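Local coordinates for endo-N-acetyl-beta-D-glucosaminidase (Hypocrea jecorina, PDB 4AC1), which cleaves N-linked glycans as a family 18 endo-beta-N-acetylglucosaminidase and is held responsible for deglycosylating the fungus's own cellulases, at residues Arg4-Phe9 / Ala32-Ile37; Leu36-Phe41 / Val76-Met81; Asp149-Leu154 / Asp182-Asn187. All blocks are in the same frame, centred on the assembly; numbering follows the deposited sequence.

Three parallel strand pairs of one (beta/alpha)8 barrel illustrate how a wall built by backbone bonds delivers side chains to a shared interior. Interactions 1 and 2 are consecutive: they share Leu36 and Ile37 of strand 35-42, and their centres lie about 8 Å apart. Interaction 3 lies elsewhere in the wall, its centre about 14 Å from that of interaction 1 and about 12 Å from that of interaction 2. They meet inside, where Trp185 packs against His35, Arg4 and Met79. All three approach Asp125, a zinc-binding residue probably in the family 18 DxDxE catalytic motif: side chain to side chain, Met81 lies about 3 Å, Tyr8 about 5 Å and Leu154 about 7 Å away.

Interaction 1 of 3, residues Arg4-Phe9 / Ala32-Ile37; sequences RLIVYF and ALTHLI
Ile37 is wedged against Ile6 and Tyr8 where strands 4-9 and 35-42, parallel neighbours in the barrel wall, pack most tightly. Its chain is extended at chi2 (-178°), which carries CD1 to within 3.5 Å of Ile6 CG2, closer than carbons usually come. The same Ile37 CD1 lies over one face of the Tyr8 ring, offset toward the rim, in a CH-pi contact 4.1 Å from the centroid. Alongside it, Ile37 CG2 touches Tyr8 CE2 at 3.8 Å. Beneath this cluster the backbone ladder is regular: Val7 N bonds to His35 O, Ile37 N to Val7 O and Phe9 N to Ile37 O, the middle bond almost straight at 176°. On the opposite face of the sheet Val7 CG2 meets Leu33 CD1 at 3.6 Å, the two side chains crossing at about a right angle.

The end near Arg4, Ala32 and Thr34 is partly exposed to solvent, and polar bonds replace close carbon packing. Here 32-34 is not yet strand, and a side chain takes over a backbone acceptor's task: Leu5 N bonds to Thr34 OG1 at 2.9 Å. That oxygen also shares a 2.7 Å hydrogen bond with His35 ND1, which restrains the ring. Leu5 O is gripped twice, by Thr34 N in the carbonyl plane and by His35 N tilted from it. Arg4 adds a lighter touch, its CD 3.9 Å from His35 CE1, while its NH1 bonds to Ala214 O.

The pair forms a beta-alpha-beta unit with the short helix 24-27. Strand 4-9 uses its other edge to pair with 251-255, helix 270-279 covers Leu5 and Val7 from outside, and inside the barrel Tyr8 OH bonds to Asp123 on strand 121-125.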
# COMPACT_ATOMS: atom_id res chain seq x y z
N ARG A 4 -8.98 -6.61 5.69
CA ARG A 4 -7.53 -6.44 5.81
C ARG A 4 -7.22 -5.24 6.69
O ARG A 4 -7.99 -4.26 6.72
CB ARG A 4 -6.90 -6.24 4.43
CG ARG A 4 -7.27 -7.33 3.43
CD ARG A 4 -6.67 -7.04 2.08
NE ARG A 4 -7.16 -7.91 1.01
CZ ARG A 4 -8.23 -7.65 0.26
NH1 ARG A 4 -8.97 -6.58 0.48
NH2 ARG A 4 -8.57 -8.47 -0.73
N LEU A 5 -6.12 -5.33 7.44
CA LEU A 5 -5.57 -4.18 8.13
C LEU A 5 -4.13 -4.06 7.69
O LEU A 5 -3.30 -4.93 7.98
CB LEU A 5 -5.65 -4.33 9.66
CG LEU A 5 -5.01 -3.19 10.47
CD1 LEU A 5 -5.64 -1.82 10.12
CD2 LEU A 5 -5.09 -3.45 11.97
N ILE A 6 -3.84 -2.97 6.98
CA ILE A 6 -2.60 -2.81 6.26
C ILE A 6 -1.90 -1.57 6.78
O ILE A 6 -2.52 -0.52 6.92
CB ILE A 6 -2.90 -2.60 4.77
CG1 ILE A 6 -3.61 -3.84 4.19
CG2 ILE A 6 -1.64 -2.24 3.97
CD1 ILE A 6 -4.71 -3.51 3.22
N VAL A 7 -0.61 -1.68 7.08
CA VAL A 7 0.18 -0.54 7.56
C VAL A 7 1.38 -0.35 6.64
O VAL A 7 2.16 -1.29 6.40
CB VAL A 7 0.68 -0.77 9.00
CG1 VAL A 7 1.75 0.28 9.39
CG2 VAL A 7 -0.49 -0.76 9.97
N TYR A 8 1.51 0.87 6.10
CA TYR A 8 2.70 1.27 5.37
C TYR A 8 3.80 1.69 6.34
O TYR A 8 3.55 2.44 7.30
CB TYR A 8 2.39 2.44 4.45
CG TYR A 8 1.61 2.11 3.18
CD1 TYR A 8 0.22 2.11 3.15
CD2 TYR A 8 2.29 1.80 2.00
CE1 TYR A 8 -0.48 1.80 1.98
CE2 TYR A 8 1.60 1.51 0.83
CZ TYR A 8 0.22 1.51 0.83
OH TYR A 8 -0.48 1.23 -0.33
N PHE A 9 5.01 1.20 6.06
CA PHE A 9 6.18 1.39 6.92
C PHE A 9 7.28 2.01 6.06
O PHE A 9 8.05 1.29 5.41
CB PHE A 9 6.59 0.01 7.47
CG PHE A 9 7.68 0.05 8.52
CD1 PHE A 9 7.38 0.33 9.86
CD2 PHE A 9 8.99 -0.26 8.18
CE1 PHE A 9 8.40 0.34 10.82
CE2 PHE A 9 10.01 -0.25 9.14
CZ PHE A 9 9.71 0.05 10.46
N ALA A 32 -4.97 -6.95 14.80
CA ALA A 32 -5.13 -7.97 13.77
C ALA A 32 -4.53 -7.45 12.48
O ALA A 32 -5.24 -7.23 11.49
CB ALA A 32 -6.61 -8.35 13.60
N LEU A 33 -3.21 -7.23 12.49
CA LEU A 33 -2.52 -6.76 11.31
C LEU A 33 -2.47 -7.87 10.27
O LEU A 33 -2.06 -8.98 10.61
CB LEU A 33 -1.10 -6.35 11.66
CG LEU A 33 -0.29 -5.73 10.53
CD1 LEU A 33 -0.81 -4.34 10.22
CD2 LEU A 33 1.17 -5.66 10.89
N THR A 34 -2.91 -7.61 9.05
CA THR A 34 -2.82 -8.64 8.00
C THR A 34 -1.65 -8.41 7.05
O THR A 34 -1.11 -9.37 6.52
CB THR A 34 -4.13 -8.78 7.23
OG1 THR A 34 -4.45 -7.53 6.61
CG2 THR A 34 -5.26 -9.19 8.16
N HIS A 35 -1.26 -7.15 6.82
CA HIS A 35 -0.23 -6.82 5.85
C HIS A 35 0.64 -5.69 6.34
O HIS A 35 0.12 -4.69 6.84
CB HIS A 35 -0.88 -6.40 4.52
CG HIS A 35 -1.72 -7.46 3.91
ND1 HIS A 35 -3.02 -7.70 4.32
CD2 HIS A 35 -1.43 -8.41 2.99
CE1 HIS A 35 -3.50 -8.74 3.65
NE2 HIS A 35 -2.55 -9.18 2.84
N LEU A 36 1.96 -5.81 6.14
CA LEU A 36 2.91 -4.76 6.44
C LEU A 36 3.59 -4.44 5.11
O LEU A 36 4.17 -5.36 4.49
CB LEU A 36 3.93 -5.23 7.49
CG LEU A 36 4.93 -4.23 8.11
CD1 LEU A 36 6.04 -3.80 7.14
CD2 LEU A 36 4.26 -3.01 8.76
N ILE A 37 3.52 -3.18 4.67
CA ILE A 37 4.08 -2.78 3.38
C ILE A 37 5.35 -1.94 3.60
O ILE A 37 5.28 -0.78 4.04
CB ILE A 37 3.05 -2.03 2.48
CG1 ILE A 37 1.78 -2.89 2.30
CG2 ILE A 37 3.67 -1.70 1.12
CD1 ILE A 37 0.71 -2.28 1.41

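Interaction 2 of 3, residues Leu36-Phe41 / Val76-Met81; sequences LIVCSF and VKVMGM
Met81 meets Ile37 inside the (beta/alpha)8 barrel, where strands 35-42 and 77-83 run parallel. Its CB lies 3.5 Å from Ile37 CG2, the side chains crossing at about a right angle. Two residues earlier, Met79 lies beside Ile37 and points the same way. Beyond CB the Met81 chain bends twice: chi2 (-94°) turns SD toward Ser40 and chi3 (-85°) sets CE 3.7 Å from Cys39 CB. Met81 also touches Asp123 and Asp125 of strand 121-125, so this pairing reaches the probable catalytic centre. The outer face is lighter, with Leu36 CB against Val76 CG1 at 3.9 Å and Val38 near Val78.

Five backbone bonds join the strands, from Leu36 N to Lys77 O at one end to Phe41 N and Met81 O at the other. Near that second end the chain turns through a cis peptide between Cys39 and Ser40, held by Asn52, which bonds to Cys39 O and Ser40 N. Ser40 OG sits 3.3 Å from Met81 CE and bonds to Gln10.

Gly80 leaves room for the Phe41 ring: a side chain there would collide with its CE2. An alanine at Phe41 would probably open a gap beside Gly80 and leave Trp65 of helix 62-73 less firmly packed. Two groups of Phe41 converge on Met81 O: the backbone N at 2.9 Å, in the carbonyl plane, and ring atom CD2 at 3.3 Å, edge-on.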
# COMPACT_ATOMS: atom_id res chain seq x y z
N LEU A 36 1.96 -5.81 6.14
CA LEU A 36 2.91 -4.76 6.44
C LEU A 36 3.59 -4.44 5.11
O LEU A 36 4.17 -5.36 4.49
CB LEU A 36 3.93 -5.23 7.49
CG LEU A 36 4.93 -4.23 8.11
CD1 LEU A 36 6.04 -3.80 7.14
CD2 LEU A 36 4.26 -3.01 8.76
N ILE A 37 3.52 -3.18 4.67
CA ILE A 37 4.08 -2.78 3.38
C ILE A 37 5.35 -1.94 3.60
O ILE A 37 5.28 -0.78 4.04
CB ILE A 37 3.05 -2.03 2.48
CG1 ILE A 37 1.78 -2.89 2.30
CG2 ILE A 37 3.67 -1.70 1.12
CD1 ILE A 37 0.71 -2.28 1.41
N VAL A 38 6.50 -2.56 3.33
CA VAL A 38 7.81 -1.90 3.43
C VAL A 38 7.97 -1.00 2.20
O VAL A 38 7.77 -1.45 1.07
CB VAL A 38 8.95 -2.94 3.50
CG1 VAL A 38 10.33 -2.25 3.49
CG2 VAL A 38 8.79 -3.79 4.76
N CYS A 39 8.33 0.25 2.43
CA CYS A 39 8.33 1.25 1.36
C CYS A 39 9.27 2.41 1.70
O CYS A 39 9.72 2.50 2.84
CB CYS A 39 6.90 1.76 1.11
SG CYS A 39 6.10 2.57 2.53
N SER A 40 9.59 3.29 0.75
CA SER A 40 9.23 3.18 -0.66
C SER A 40 10.44 2.74 -1.47
O SER A 40 11.51 3.36 -1.42
CB SER A 40 8.73 4.52 -1.20
OG SER A 40 7.56 4.94 -0.52
N PHE A 41 10.26 1.67 -2.24
CA PHE A 41 11.26 1.27 -3.22
C PHE A 41 11.26 2.27 -4.39
O PHE A 41 10.21 2.81 -4.76
CB PHE A 41 11.02 -0.16 -3.71
CG PHE A 41 11.35 -1.22 -2.68
CD1 PHE A 41 12.63 -1.76 -2.61
CD2 PHE A 41 10.39 -1.68 -1.79
CE1 PHE A 41 12.95 -2.75 -1.67
CE2 PHE A 41 10.69 -2.67 -0.85
CZ PHE A 41 11.98 -3.20 -0.79
N VAL A 76 1.53 -12.26 9.46
CA VAL A 76 1.46 -11.04 8.66
C VAL A 76 2.07 -11.31 7.30
O VAL A 76 3.09 -11.98 7.20
CB VAL A 76 2.21 -9.88 9.36
CG1 VAL A 76 2.15 -8.60 8.52
CG2 VAL A 76 1.62 -9.63 10.74
N LYS A 77 1.44 -10.79 6.24
CA LYS A 77 2.05 -10.85 4.92
C LYS A 77 2.91 -9.61 4.74
O LYS A 77 2.43 -8.47 4.92
CB LYS A 77 0.97 -10.91 3.83
CG LYS A 77 -0.00 -12.08 3.93
CD LYS A 77 0.68 -13.43 3.93
CE LYS A 77 -0.34 -14.54 4.10
NZ LYS A 77 0.06 -15.75 3.34
N VAL A 78 4.18 -9.81 4.41
CA VAL A 78 5.10 -8.69 4.24
C VAL A 78 5.26 -8.41 2.75
O VAL A 78 5.69 -9.27 1.99
CB VAL A 78 6.46 -8.94 4.95
CG1 VAL A 78 7.45 -7.82 4.63
CG2 VAL A 78 6.25 -9.03 6.46
N MET A 79 4.91 -7.19 2.36
CA MET A 79 4.95 -6.74 0.98
C MET A 79 5.92 -5.57 0.85
O MET A 79 6.35 -4.99 1.86
CB MET A 79 3.58 -6.21 0.56
CG MET A 79 2.48 -7.23 0.59
SD MET A 79 0.83 -6.55 0.33
CE MET A 79 0.98 -5.91 -1.36
N GLY A 80 6.25 -5.22 -0.39
CA GLY A 80 6.91 -3.96 -0.67
C GLY A 80 5.95 -3.04 -1.39
O GLY A 80 4.89 -3.49 -1.89
N MET A 81 6.30 -1.75 -1.44
CA MET A 81 5.67 -0.81 -2.36
C MET A 81 6.78 -0.11 -3.11
O MET A 81 7.81 0.24 -2.52
CB MET A 81 4.79 0.21 -1.63
CG MET A 81 4.24 1.31 -2.52
SD MET A 81 5.26 2.82 -2.53
CE MET A 81 4.59 3.64 -1.07

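Interaction 3 of 3, residues Asp149-Leu154 / Asp182-Asn187; sequences DFLITL and DIDWYN. With ZN (zinc ion), chain M; ZN (zinc ion), chain K.
Asp184 grips Ile152 with two hydrogen bonds: its OD2 accepts from Ile152 N at 2.9 Å, through the lone pair facing away from OD1, and its own N donates to Ile152 O at 2.8 Å. Arg143 of helix 132-146 forms a salt bridge with that same OD2, tying strand to helix. Asn187 N bonds to Leu154 O at 2.7 Å, whereas the bond from Leu154 N to Trp185 O is weak. Thr153 OG1 bonds to Asp123 OD1, tying the pair to the probable catalytic motif.

Zinc ions occupy both outlying ends: Asp149 chelates one with both oxygens, joined by a water and one outside atom; Asp182 holds the other unevenly, OD2 at 1.9 Å, with four waters.

Trp185 NE1 donates to Asn187 OD1 at 2.8 Å; the acceptor lies in the indole plane, though the donor stands above the amide plane. This bond restrains the indole, and Thr153 CG2 sits over the six-membered ring, 3.4 Å from its centroid. Leu151 CD1 meets the same ring at its edge. On the other side of the sheet the Leu154 and Ile183 side chains cross at about a right angle, their CD1 atoms 3.7 Å apart.

In this beta-alpha-beta unit a side chain thus stands in for a backbone acceptor beside Ile152. Trp185 N is buried without a partner, and the Arg143 salt bridge would probably favour a charged Asp184.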
# COMPACT_ATOMS: atom_id res chain seq x y z
N ASP A 149 -0.56 -16.47 -6.38
CA ASP A 149 -0.71 -16.19 -4.94
C ASP A 149 0.19 -15.06 -4.46
O ASP A 149 0.05 -14.63 -3.32
CB ASP A 149 -0.51 -17.46 -4.10
CG ASP A 149 -1.64 -18.47 -4.28
OD1 ASP A 149 -2.65 -18.38 -3.56
OD2 ASP A 149 -1.50 -19.37 -5.13
N PHE A 150 1.10 -14.57 -5.31
CA PHE A 150 1.84 -13.32 -5.05
C PHE A 150 0.84 -12.16 -5.00
O PHE A 150 -0.08 -12.11 -5.80
CB PHE A 150 2.85 -13.09 -6.15
CG PHE A 150 3.81 -11.96 -5.88
CD1 PHE A 150 4.81 -12.10 -4.93
CD2 PHE A 150 3.73 -10.77 -6.60
CE1 PHE A 150 5.71 -11.07 -4.68
CE2 PHE A 150 4.63 -9.73 -6.35
CZ PHE A 150 5.62 -9.87 -5.39
N LEU A 151 1.00 -11.26 -4.03
CA LEU A 151 0.04 -10.16 -3.89
C LEU A 151 0.43 -8.99 -4.77
O LEU A 151 1.57 -8.54 -4.74
CB LEU A 151 -0.09 -9.71 -2.43
CG LEU A 151 -0.65 -10.80 -1.50
CD1 LEU A 151 -0.62 -10.33 -0.07
CD2 LEU A 151 -2.06 -11.24 -1.91
N ILE A 152 -0.50 -8.53 -5.60
CA ILE A 152 -0.27 -7.36 -6.44
C ILE A 152 -1.36 -6.35 -6.14
O ILE A 152 -2.54 -6.65 -6.30
CB ILE A 152 -0.24 -7.70 -7.94
CG1 ILE A 152 0.87 -8.73 -8.24
CG2 ILE A 152 -0.01 -6.44 -8.79
CD1 ILE A 152 0.95 -9.20 -9.69
N THR A 153 -0.96 -5.16 -5.70
CA THR A 153 -1.92 -4.12 -5.38
C THR A 153 -1.51 -2.81 -6.03
O THR A 153 -0.39 -2.66 -6.52
CB THR A 153 -2.08 -3.96 -3.84
OG1 THR A 153 -0.84 -3.53 -3.27
CG2 THR A 153 -2.46 -5.27 -3.20
N LEU A 154 -2.45 -1.86 -6.08
CA LEU A 154 -2.14 -0.49 -6.48
C LEU A 154 -2.70 0.44 -5.44
O LEU A 154 -3.51 0.02 -4.60
CB LEU A 154 -2.68 -0.18 -7.88
CG LEU A 154 -2.04 -0.97 -9.01
CD1 LEU A 154 -2.83 -2.26 -9.32
CD2 LEU A 154 -1.84 -0.10 -10.23
N ASP A 182 -5.78 -10.06 -11.85
CA ASP A 182 -4.38 -10.14 -11.42
C ASP A 182 -4.10 -9.19 -10.25
O ASP A 182 -3.00 -9.16 -9.72
CB ASP A 182 -3.44 -9.74 -12.55
CG ASP A 182 -3.58 -10.60 -13.78
OD1 ASP A 182 -4.12 -11.73 -13.72
OD2 ASP A 182 -3.14 -10.13 -14.85
N ILE A 183 -5.10 -8.40 -9.86
CA ILE A 183 -4.92 -7.36 -8.85
C ILE A 183 -5.72 -7.78 -7.63
O ILE A 183 -6.92 -8.02 -7.73
CB ILE A 183 -5.38 -5.98 -9.37
CG1 ILE A 183 -4.47 -5.51 -10.51
CG2 ILE A 183 -5.43 -4.97 -8.23
CD1 ILE A 183 -5.07 -4.41 -11.36
N ASP A 184 -5.06 -7.88 -6.49
CA ASP A 184 -5.73 -8.36 -5.28
C ASP A 184 -6.61 -7.32 -4.62
O ASP A 184 -7.71 -7.65 -4.16
CB ASP A 184 -4.73 -9.00 -4.31
CG ASP A 184 -4.06 -10.19 -4.92
OD1 ASP A 184 -4.72 -11.26 -5.00
OD2 ASP A 184 -2.93 -10.08 -5.40
N TRP A 185 -6.14 -6.07 -4.56
CA TRP A 185 -6.96 -4.97 -4.05
C TRP A 185 -6.33 -3.62 -4.37
O TRP A 185 -5.18 -3.55 -4.86
CB TRP A 185 -7.25 -5.09 -2.53
CG TRP A 185 -6.09 -4.78 -1.63
CD1 TRP A 185 -5.73 -3.54 -1.16
CD2 TRP A 185 -5.15 -5.71 -1.06
NE1 TRP A 185 -4.63 -3.64 -0.36
CE2 TRP A 185 -4.26 -4.96 -0.27
CE3 TRP A 185 -4.97 -7.10 -1.15
CZ2 TRP A 185 -3.19 -5.54 0.41
CZ3 TRP A 185 -3.92 -7.68 -0.46
CH2 TRP A 185 -3.04 -6.89 0.31
N TYR A 186 -7.10 -2.57 -4.09
CA TYR A 186 -6.69 -1.19 -4.28
C TYR A 186 -6.58 -0.50 -2.92
O TYR A 186 -7.57 -0.41 -2.17
CB TYR A 186 -7.71 -0.47 -5.17
CG TYR A 186 -7.89 -1.10 -6.54
CD1 TYR A 186 -7.01 -0.80 -7.58
CD2 TYR A 186 -8.93 -2.00 -6.79
CE1 TYR A 186 -7.15 -1.39 -8.82
CE2 TYR A 186 -9.08 -2.59 -8.05
CZ TYR A 186 -8.20 -2.26 -9.06
OH TYR A 186 -8.35 -2.86 -10.29
N ASN A 187 -5.37 -0.06 -2.59
CA ASN A 187 -5.09 0.73 -1.39
C ASN A 187 -5.54 2.14 -1.69
O ASN A 187 -4.78 2.97 -2.18
CB ASN A 187 -3.60 0.69 -1.10
CG ASN A 187 -3.14 -0.67 -0.64
OD1 ASN A 187 -3.59 -1.16 0.40
ND2 ASN A 187 -2.25 -1.29 -1.42
ZN ZN M . -3.62 -20.13 -4.74
ZN ZN K . -3.75 -11.35 -16.23
O HOH W 1 -5.63 -10.39 -16.68
O HOH W 2 -3.29 -11.74 -18.11
O HOH W 3 -2.82 -9.50 -17.36
O HOH W 4 -2.15 -12.94 -15.78
O HOH W 5 -4.95 -20.25 -3.01